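Local coordinates for protein cyclopropane mycolic acid synthase 3 (PDB 1L1E) that probably transfers a methylene group from S-adenosyl-L-methionine to a double bond of an alpha mycolic acid, forming its proximal cyclopropane ring, at residues F26-Q31 with E47-K52; E140-G143 with H149-E152; P209-Y214 with D281-E286. All blocks are in the same frame, centred on the assembly; numbering follows the deposited sequence.

Overall arrangement
From the N terminus, the loop after helix 20-23 comes first, and contact 1 closes it by bringing residues 26-31 against helix 45-58. The chain then enters the Rossmann-like sheet, and contact 2 makes a short closure, folding the loop after strand 132-136 onto helix 147-157 beside the bound S-adenosyl-L-homocysteine. Contact 3 spans much further, joining helix 208-216 to the last strand, 279-286. The three follow in series, with no nesting or crossing. Contacts 1 and 2, whose centres are about 25 Å apart, lie on opposite sides of the chain's centre. Contacts 2 and 3 touch through Phe151, which packs on Tyr214 and Leu285.

Contact 1 of 3, residues F26-Q31 with E47-K52; sequences FLDPTQ and EAQIAK
Gln49, on helix 45-58, reaches toward Asp28 of the loop before that helix, and the two side chains meet partly by direct packing and partly through a water. From CB the glutamine sets off with CG beside its own backbone N (chi1 -69°). CG makes the direct contact, lying 3.7 Å from Asp28 OD1. The chain then bends at chi2 (-71°), which turns the amide away from the carboxylate, one branch toward Lys52 and the other toward the water. At the tip, Gln49 NE2 donates to the bridging water at 3.1 Å, and the same water donates to Asp28 OD1 at 2.6 Å. The other branch, Gln49 OE1, accepts from Lys52 NZ at 2.8 Å, with the donor tilted 23° from the carbonyl plane, so both ends of the amide are held and its rotation is fixed. Ser34, whose backbone O takes Gln49 NE2 and whose OG bonds Lys52 NZ, is a hydrogen-bonding partner of the bound S-adenosyl-L-homocysteine, so Gln49 belongs to the second shell round it.

Asp28 is the first residue of a type I beta turn running to Gln31, and its OD2 closes an Asx turn by accepting from Thr30 N at 3.1 Å. That N-H comes in from above the carboxylate plane, whereas Thr30 OG1 donates to the syn lone pair of Asp28 OD2 at 2.6 Å. OD1 takes the backbone N of Thr32 as well as the water, so both carboxylate oxygens serve to fix the loop. Further along the helix, the contact turns apolar: Thr30 CG2 approaches Ile50 CD1 at 4.3 Å. Thr30 also touches Ala77, and Ile50 touches Arg81, both of helix 77-86, which follows the glycine-rich cofactor-binding loop.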
loop_
_atom_site.group_PDB
_atom_site.type_symbol
_atom_site.label_atom_id
_atom_site.label_comp_id
_atom_site.label_asym_id
_atom_site.label_seq_id
_atom_site.Cartn_x
_atom_site.Cartn_y
_atom_site.Cartn_z
ATOM N N PHE A 26 3.300 16.100 -3.352
ATOM C CA PHE A 26 2.885 15.295 -4.498
ATOM C C PHE A 26 1.705 14.361 -4.245
ATOM O O PHE A 26 0.969 14.028 -5.174
ATOM C CB PHE A 26 4.087 14.543 -5.118
ATOM C CG PHE A 26 4.690 13.476 -4.241
ATOM C CD1 PHE A 26 4.160 12.191 -4.223
ATOM C CD2 PHE A 26 5.819 13.746 -3.469
ATOM C CE1 PHE A 26 4.745 11.188 -3.455
ATOM C CE2 PHE A 26 6.410 12.752 -2.697
ATOM C CZ PHE A 26 5.870 11.470 -2.692
ATOM N N LEU A 27 1.490 13.957 -2.997
ATOM C CA LEU A 27 0.347 13.087 -2.703
ATOM C C LEU A 27 -0.947 13.906 -2.794
ATOM O O LEU A 27 -0.925 15.134 -2.696
ATOM C CB LEU A 27 0.473 12.489 -1.296
ATOM C CG LEU A 27 1.737 11.681 -0.972
ATOM C CD1 LEU A 27 1.686 11.193 0.465
ATOM C CD2 LEU A 27 1.848 10.515 -1.925
ATOM N N ASP A 28 -2.072 13.232 -2.996
ATOM C CA ASP A 28 -3.354 13.923 -3.064
ATOM C C ASP A 28 -3.688 14.387 -1.628
ATOM O O ASP A 28 -2.954 14.070 -0.696
ATOM C CB ASP A 28 -4.430 12.966 -3.585
ATOM C CG ASP A 28 -4.795 11.907 -2.576
ATOM O OD1 ASP A 28 -3.941 11.044 -2.267
ATOM O OD2 ASP A 28 -5.943 11.944 -2.086
ATOM N N PRO A 29 -4.790 15.141 -1.437
ATOM C CA PRO A 29 -5.189 15.634 -0.113
ATOM C C PRO A 29 -5.338 14.587 0.992
ATOM O O PRO A 29 -5.011 14.851 2.145
ATOM C CB PRO A 29 -6.498 16.364 -0.398
ATOM C CG PRO A 29 -6.256 16.924 -1.759
ATOM C CD PRO A 29 -5.655 15.723 -2.477
ATOM N N THR A 30 -5.839 13.408 0.646
ATOM C CA THR A 30 -6.013 12.342 1.631
ATOM C C THR A 30 -4.665 11.735 2.014
ATOM O O THR A 30 -4.584 10.905 2.918
ATOM C CB THR A 30 -6.897 11.206 1.079
ATOM O OG1 THR A 30 -6.170 10.476 0.083
ATOM C CG2 THR A 30 -8.173 11.774 0.460
ATOM N N GLN A 31 -3.612 12.149 1.317
ATOM C CA GLN A 31 -2.272 11.626 1.573
ATOM C C GLN A 31 -2.157 10.100 1.411
ATOM O O GLN A 31 -1.464 9.435 2.185
ATOM C CB GLN A 31 -1.779 12.038 2.973
ATOM C CG GLN A 31 -1.432 13.533 3.119
ATOM C CD GLN A 31 -0.338 13.784 4.161
ATOM O OE1 GLN A 31 0.835 13.449 3.946
ATOM N NE2 GLN A 31 -0.723 14.365 5.303
ATOM N N GLU A 47 -9.840 11.331 -6.419
ATOM C CA GLU A 47 -11.007 10.489 -6.699
ATOM C C GLU A 47 -10.575 9.026 -6.911
ATOM O O GLU A 47 -11.248 8.097 -6.456
ATOM C CB GLU A 47 -11.751 10.984 -7.949
ATOM C CG GLU A 47 -12.398 12.362 -7.790
ATOM C CD GLU A 47 -13.172 12.805 -9.013
ATOM O OE1 GLU A 47 -12.638 12.694 -10.138
ATOM O OE2 GLU A 47 -14.320 13.276 -8.847
ATOM N N ALA A 48 -9.449 8.832 -7.597
ATOM C CA ALA A 48 -8.959 7.481 -7.869
ATOM C C ALA A 48 -8.410 6.792 -6.622
ATOM O O ALA A 48 -8.381 5.562 -6.553
ATOM C CB ALA A 48 -7.903 7.515 -8.973
ATOM N N GLN A 49 -7.963 7.573 -5.642
ATOM C CA GLN A 49 -7.453 6.985 -4.397
ATOM C C GLN A 49 -8.655 6.599 -3.543
ATOM O O GLN A 49 -8.620 5.610 -2.799
ATOM C CB GLN A 49 -6.554 7.976 -3.640
ATOM C CG GLN A 49 -5.224 8.264 -4.332
ATOM C CD GLN A 49 -4.254 7.078 -4.295
ATOM O OE1 GLN A 49 -4.665 5.920 -4.217
ATOM N NE2 GLN A 49 -2.962 7.373 -4.372
ATOM N N ILE A 50 -9.733 7.375 -3.638
ATOM C CA ILE A 50 -10.927 7.026 -2.875
ATOM C C ILE A 50 -11.539 5.791 -3.529
ATOM O O ILE A 50 -12.095 4.921 -2.853
ATOM C CB ILE A 50 -11.953 8.186 -2.843
ATOM C CG1 ILE A 50 -11.429 9.307 -1.939
ATOM C CG2 ILE A 50 -13.315 7.677 -2.367
ATOM C CD1 ILE A 50 -11.286 8.926 -0.476
ATOM N N ALA A 51 -11.408 5.699 -4.853
ATOM C CA ALA A 51 -11.924 4.548 -5.585
ATOM C C ALA A 51 -11.169 3.267 -5.186
ATOM O O ALA A 51 -11.760 2.181 -5.102
ATOM C CB ALA A 51 -11.789 4.777 -7.083
ATOM N N LYS A 52 -9.865 3.393 -4.956
ATOM C CA LYS A 52 -9.058 2.243 -4.564
ATOM C C LYS A 52 -9.436 1.798 -3.142
ATOM O O LYS A 52 -9.568 0.601 -2.863
ATOM C CB LYS A 52 -7.572 2.605 -4.680
ATOM C CG LYS A 52 -6.593 1.549 -4.164
ATOM C CD LYS A 52 -6.331 1.699 -2.664
ATOM C CE LYS A 52 -5.739 3.080 -2.288
ATOM N NZ LYS A 52 -4.443 3.442 -2.975
HETATM O O HOH W 1 -2.014 10.204 -3.734
#

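Contact 2 of 3, residues E140-G143 with H149-E152; sequences EHFG and HFFE. With SAH (S-adenosyl-L-homocysteine), chain D.
Phe142 and Phe150 bring the loop after strand 132-136 against helix 147-157 in the Rossmann-like methyltransferase fold, where this loop helps form the cofactor pocket. Along the helix, His149 comes first; its ring meets that of Trp123, which also contacts both phenylalanines. Next is Phe150, the residue that carries the contact. With CG anti to the backbone N (chi1 172°), its ring is held out toward the loop, and Phe142 CE1 sits over one face, displaced toward the rim, 3.5 Å from Phe150 CE1. The two planes are inclined at 52°, with centroids 4.9 Å apart. The other side of the Phe142 ring serves the ligand: its edge faces the adenine of S-adenosyl-L-homocysteine, with CE2 3.7 Å from the purine atom C5 and N7 near the ring plane. Phe150 thus stands behind a residue that lines the adenine site. Phe151 turns to the sheet side, packing on Met164 and Leu166 of strand 163-170. One turn on from His149, Glu152 answers it: OE1 accepts from His149 ND1 at 3.3 Å, the donor meeting the anti side of that oxygen, tilted somewhat out of the carboxylate plane, while OE1 lies close to the imidazole plane.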
loop_
_atom_site.group_PDB
_atom_site.type_symbol
_atom_site.label_atom_id
_atom_site.label_comp_id
_atom_site.label_asym_id
_atom_site.label_seq_id
_atom_site.Cartn_x
_atom_site.Cartn_y
_atom_site.Cartn_z
ATOM N N GLU A 140 5.490 -4.750 0.902
ATOM C CA GLU A 140 6.761 -4.568 0.203
ATOM C C GLU A 140 7.913 -4.212 1.143
ATOM O O GLU A 140 9.081 -4.364 0.781
ATOM C CB GLU A 140 6.637 -3.474 -0.865
ATOM C CG GLU A 140 5.599 -3.763 -1.937
ATOM C CD GLU A 140 4.264 -3.090 -1.658
ATOM O OE1 GLU A 140 3.789 -3.127 -0.492
ATOM O OE2 GLU A 140 3.692 -2.527 -2.617
ATOM N N HIS A 141 7.580 -3.734 2.342
ATOM C CA HIS A 141 8.591 -3.345 3.327
ATOM C C HIS A 141 8.941 -4.438 4.345
ATOM O O HIS A 141 9.866 -4.268 5.132
ATOM C CB HIS A 141 8.109 -2.122 4.114
ATOM C CG HIS A 141 7.917 -0.898 3.279
ATOM N ND1 HIS A 141 8.944 -0.025 2.992
ATOM C CD2 HIS A 141 6.816 -0.400 2.669
ATOM C CE1 HIS A 141 8.483 0.961 2.244
ATOM N NE2 HIS A 141 7.194 0.756 2.033
ATOM N N PHE A 142 8.213 -5.544 4.331
ATOM C CA PHE A 142 8.420 -6.618 5.308
ATOM C C PHE A 142 9.704 -7.447 5.167
ATOM O O PHE A 142 10.368 -7.749 6.162
ATOM C CB PHE A 142 7.223 -7.580 5.294
ATOM C CG PHE A 142 5.893 -6.928 5.609
ATOM C CD1 PHE A 142 4.710 -7.635 5.431
ATOM C CD2 PHE A 142 5.820 -5.611 6.056
ATOM C CE1 PHE A 142 3.468 -7.040 5.690
ATOM C CE2 PHE A 142 4.586 -5.012 6.317
ATOM C CZ PHE A 142 3.409 -5.730 6.132
ATOM N N GLY A 143 10.041 -7.815 3.937
ATOM C CA GLY A 143 11.217 -8.638 3.718
ATOM C C GLY A 143 10.766 -10.084 3.719
ATOM O O GLY A 143 10.019 -10.503 4.598
ATOM N N HIS A 149 5.718 -15.481 9.169
ATOM C CA HIS A 149 5.277 -14.897 10.431
ATOM C C HIS A 149 4.056 -13.991 10.216
ATOM O O HIS A 149 3.064 -14.080 10.938
ATOM C CB HIS A 149 6.439 -14.118 11.059
ATOM C CG HIS A 149 6.186 -13.678 12.466
ATOM N ND1 HIS A 149 5.374 -14.379 13.332
ATOM C CD2 HIS A 149 6.644 -12.610 13.161
ATOM C CE1 HIS A 149 5.338 -13.759 14.497
ATOM N NE2 HIS A 149 6.099 -12.682 14.420
ATOM N N PHE A 150 4.136 -13.136 9.204
ATOM C CA PHE A 150 3.046 -12.229 8.876
ATOM C C PHE A 150 1.746 -12.990 8.627
ATOM O O PHE A 150 0.703 -12.671 9.194
ATOM C CB PHE A 150 3.411 -11.416 7.634
ATOM C CG PHE A 150 2.284 -10.590 7.099
ATOM C CD1 PHE A 150 1.849 -9.457 7.781
ATOM C CD2 PHE A 150 1.661 -10.939 5.900
ATOM C CE1 PHE A 150 0.811 -8.670 7.276
ATOM C CE2 PHE A 150 0.617 -10.158 5.380
ATOM C CZ PHE A 150 0.194 -9.023 6.068
ATOM N N PHE A 151 1.802 -14.002 7.778
ATOM C CA PHE A 151 0.603 -14.755 7.493
ATOM C C PHE A 151 0.101 -15.550 8.695
ATOM O O PHE A 151 -1.102 -15.720 8.859
ATOM C CB PHE A 151 0.821 -15.631 6.260
ATOM C CG PHE A 151 0.829 -14.837 4.975
ATOM C CD1 PHE A 151 1.983 -14.738 4.197
ATOM C CD2 PHE A 151 -0.314 -14.151 4.569
ATOM C CE1 PHE A 151 1.998 -13.972 3.040
ATOM C CE2 PHE A 151 -0.310 -13.377 3.406
ATOM C CZ PHE A 151 0.847 -13.287 2.643
ATOM N N GLU A 152 1.012 -16.017 9.547
ATOM C CA GLU A 152 0.603 -16.746 10.743
ATOM C C GLU A 152 -0.124 -15.795 11.704
ATOM O O GLU A 152 -1.144 -16.153 12.287
ATOM C CB GLU A 152 1.818 -17.356 11.456
ATOM C CG GLU A 152 1.626 -17.522 12.958
ATOM C CD GLU A 152 2.894 -17.947 13.688
ATOM O OE1 GLU A 152 3.963 -17.331 13.459
ATOM O OE2 GLU A 152 2.816 -18.890 14.503
HETATM N N SAH D . -1.511 1.952 3.490
HETATM C CA SAH D . -1.217 3.382 3.381
HETATM C CB SAH D . 0.295 3.644 3.557
HETATM C CG SAH D . 1.235 2.894 2.608
HETATM S SD SAH D . 2.977 3.259 2.877
HETATM C C SAH D . -1.670 3.927 2.015
HETATM O O SAH D . -2.219 3.147 1.232
HETATM O OXT SAH D . -1.443 5.114 1.741
HETATM C "C5'" SAH D . 3.480 1.830 3.896
HETATM C "C4'" SAH D . 2.886 1.800 5.310
HETATM O "O4'" SAH D . 3.096 0.519 5.972
HETATM C "C3'" SAH D . 3.500 2.836 6.248
HETATM O "O3'" SAH D . 2.442 3.333 7.100
HETATM C "C2'" SAH D . 4.514 2.044 7.028
HETATM O "O2'" SAH D . 4.905 2.711 8.231
HETATM C "C1'" SAH D . 3.770 0.759 7.234
HETATM N N9 SAH D . 4.620 -0.396 7.597
HETATM C C8 SAH D . 5.756 -0.879 7.031
HETATM N N7 SAH D . 6.285 -1.930 7.567
HETATM C C5 SAH D . 5.417 -2.200 8.618
HETATM C C6 SAH D . 5.379 -3.214 9.631
HETATM N N6 SAH D . 6.298 -4.187 9.724
HETATM N N1 SAH D . 4.341 -3.176 10.542
HETATM C C2 SAH D . 3.406 -2.198 10.452
HETATM N N3 SAH D . 3.339 -1.200 9.547
HETATM C C4 SAH D . 4.386 -1.259 8.651
#

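Contact 3 of 3, residues P209-Y214 with D281-E286; sequences PTVHEY and DQFTLE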
loop_
_atom_site.group_PDB
_atom_site.type_symbol
_atom_site.label_atom_id
_atom_site.label_comp_id
_atom_site.label_asym_id
_atom_site.label_seq_id
_atom_site.Cartn_x
_atom_site.Cartn_y
_atom_site.Cartn_z
ATOM N N PRO A 209 3.671 -16.554 -7.064
ATOM C CA PRO A 209 3.743 -17.898 -6.481
ATOM C C PRO A 209 4.142 -17.866 -4.998
ATOM O O PRO A 209 3.682 -18.693 -4.210
ATOM C CB PRO A 209 4.790 -18.586 -7.354
ATOM C CG PRO A 209 4.475 -18.010 -8.711
ATOM C CD PRO A 209 4.351 -16.527 -8.373
ATOM N N THR A 210 4.998 -16.916 -4.630
ATOM C CA THR A 210 5.445 -16.770 -3.248
ATOM C C THR A 210 4.307 -16.318 -2.331
ATOM O O THR A 210 4.125 -16.865 -1.235
ATOM C CB THR A 210 6.611 -15.757 -3.131
ATOM O OG1 THR A 210 7.824 -16.370 -3.582
ATOM C CG2 THR A 210 6.795 -15.314 -1.701
ATOM N N VAL A 211 3.556 -15.307 -2.767
ATOM C CA VAL A 211 2.432 -14.830 -1.965
ATOM C C VAL A 211 1.544 -16.038 -1.690
ATOM O O VAL A 211 1.212 -16.341 -0.538
ATOM C CB VAL A 211 1.605 -13.768 -2.713
ATOM C CG1 VAL A 211 0.351 -13.432 -1.906
ATOM C CG2 VAL A 211 2.443 -12.529 -2.954
ATOM N N HIS A 212 1.164 -16.725 -2.765
ATOM C CA HIS A 212 0.331 -17.917 -2.673
ATOM C C HIS A 212 0.976 -18.930 -1.738
ATOM O O HIS A 212 0.304 -19.553 -0.915
ATOM C CB HIS A 212 0.173 -18.546 -4.055
ATOM C CG HIS A 212 -0.951 -17.972 -4.857
ATOM N ND1 HIS A 212 -2.235 -18.467 -4.794
ATOM C CD2 HIS A 212 -0.987 -16.935 -5.728
ATOM C CE1 HIS A 212 -3.015 -17.760 -5.594
ATOM N NE2 HIS A 212 -2.281 -16.824 -6.172
ATOM N N GLU A 213 2.285 -19.086 -1.883
ATOM C CA GLU A 213 3.058 -20.029 -1.080
ATOM C C GLU A 213 2.830 -19.876 0.415
ATOM O O GLU A 213 2.323 -20.787 1.064
ATOM C CB GLU A 213 4.552 -19.862 -1.363
ATOM C CG GLU A 213 5.435 -20.866 -0.633
ATOM C CD GLU A 213 6.898 -20.458 -0.585
ATOM O OE1 GLU A 213 7.705 -21.247 -0.049
ATOM O OE2 GLU A 213 7.247 -19.358 -1.070
ATOM N N TYR A 214 3.217 -18.723 0.953
ATOM C CA TYR A 214 3.093 -18.462 2.382
ATOM C C TYR A 214 1.695 -18.251 2.915
ATOM O O TYR A 214 1.418 -18.581 4.062
ATOM C CB TYR A 214 3.950 -17.264 2.782
ATOM C CG TYR A 214 5.422 -17.553 2.727
ATOM C CD1 TYR A 214 6.118 -17.499 1.520
ATOM C CD2 TYR A 214 6.122 -17.901 3.882
ATOM C CE1 TYR A 214 7.471 -17.779 1.467
ATOM C CE2 TYR A 214 7.473 -18.185 3.838
ATOM C CZ TYR A 214 8.145 -18.121 2.630
ATOM O OH TYR A 214 9.491 -18.381 2.589
ATOM N N ASP A 281 -0.957 -6.278 -7.339
ATOM C CA ASP A 281 -2.094 -7.166 -7.170
ATOM C C ASP A 281 -2.800 -6.997 -5.827
ATOM O O ASP A 281 -2.186 -6.626 -4.823
ATOM C CB ASP A 281 -1.640 -8.624 -7.277
ATOM C CG ASP A 281 -1.534 -9.125 -8.723
ATOM O OD1 ASP A 281 -1.658 -8.323 -9.667
ATOM O OD2 ASP A 281 -1.313 -10.342 -8.904
ATOM N N GLN A 282 -4.095 -7.279 -5.825
ATOM C CA GLN A 282 -4.884 -7.233 -4.610
ATOM C C GLN A 282 -5.316 -8.679 -4.415
ATOM O O GLN A 282 -6.020 -9.246 -5.258
ATOM C CB GLN A 282 -6.125 -6.338 -4.767
ATOM C CG GLN A 282 -5.861 -4.824 -4.870
ATOM C CD GLN A 282 -7.074 -3.992 -4.428
ATOM O OE1 GLN A 282 -8.217 -4.445 -4.521
ATOM N NE2 GLN A 282 -6.825 -2.774 -3.948
ATOM N N PHE A 283 -4.869 -9.282 -3.315
ATOM C CA PHE A 283 -5.211 -10.663 -3.010
ATOM C C PHE A 283 -6.272 -10.712 -1.934
ATOM O O PHE A 283 -6.116 -10.111 -0.870
ATOM C CB PHE A 283 -3.996 -11.440 -2.487
ATOM C CG PHE A 283 -2.833 -11.488 -3.437
ATOM C CD1 PHE A 283 -1.899 -10.466 -3.463
ATOM C CD2 PHE A 283 -2.650 -12.586 -4.279
ATOM C CE1 PHE A 283 -0.789 -10.529 -4.311
ATOM C CE2 PHE A 283 -1.547 -12.660 -5.127
ATOM C CZ PHE A 283 -0.613 -11.632 -5.143
ATOM N N THR A 284 -7.356 -11.421 -2.208
ATOM C CA THR A 284 -8.386 -11.568 -1.214
ATOM C C THR A 284 -8.124 -12.941 -0.613
ATOM O O THR A 284 -8.122 -13.951 -1.320
ATOM C CB THR A 284 -9.793 -11.518 -1.827
ATOM O OG1 THR A 284 -9.979 -10.262 -2.501
ATOM C CG2 THR A 284 -10.842 -11.653 -0.725
ATOM N N LEU A 285 -7.875 -12.968 0.687
ATOM C CA LEU A 285 -7.591 -14.218 1.377
ATOM C C LEU A 285 -8.624 -14.504 2.466
ATOM O O LEU A 285 -8.901 -13.654 3.313
ATOM C CB LEU A 285 -6.198 -14.149 2.000
ATOM C CG LEU A 285 -5.109 -13.538 1.118
ATOM C CD1 LEU A 285 -3.841 -13.411 1.925
ATOM C CD2 LEU A 285 -4.887 -14.385 -0.115
ATOM N N GLU A 286 -9.195 -15.703 2.435
ATOM C CA GLU A 286 -10.192 -16.093 3.426
ATOM C C GLU A 286 -9.618 -17.112 4.407
ATOM O O GLU A 286 -8.946 -18.061 4.004
ATOM C CB GLU A 286 -11.420 -16.684 2.740
ATOM C CG GLU A 286 -12.266 -15.656 2.005
ATOM C CD GLU A 286 -13.563 -16.244 1.495
ATOM O OE1 GLU A 286 -14.230 -16.945 2.278
ATOM O OE2 GLU A 286 -13.916 -16.003 0.323
#
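Val211 and Phe283 meet head-on in a CH-pi contact between the helix and the strand. Val211 CG1 sits over the centre of the Phe283 ring, 3.7 Å from its centroid and only 5° off the ring normal. The valine's first torsion (chi1 173°) swings CG1 to the side away from its own N, and this aims that methyl at the face, while CG2, the other branch, reaches CZ of the Phe283 ring at 3.9 Å.

These residues join helix 208-216 to strand 279-286, which runs antiparallel between strands 163-170 and 221-227, giving the strand order 3-2-1-4-5-7-6 with strand 7 antiparallel, as in class I S-adenosylmethionine-dependent methyltransferases. Backbone hydrogen bonds link Phe283 to Leu166 on one neighbouring strand, and Gln282 and Thr284 to Gln226 and Ala224 on the other, anchoring the strand on which the phenylalanine is mounted.

Looser van der Waals contact comes from His212, whose CD2 is 4.4 Å from Phe283 CE2, the two rings meeting obliquely. The His212 side chain also touches Val222 of strand 221-227.

The polar end of His212 is engaged elsewhere: ND1 is hydrogen-bonded to Glu216 OE2, one turn further along the same helix.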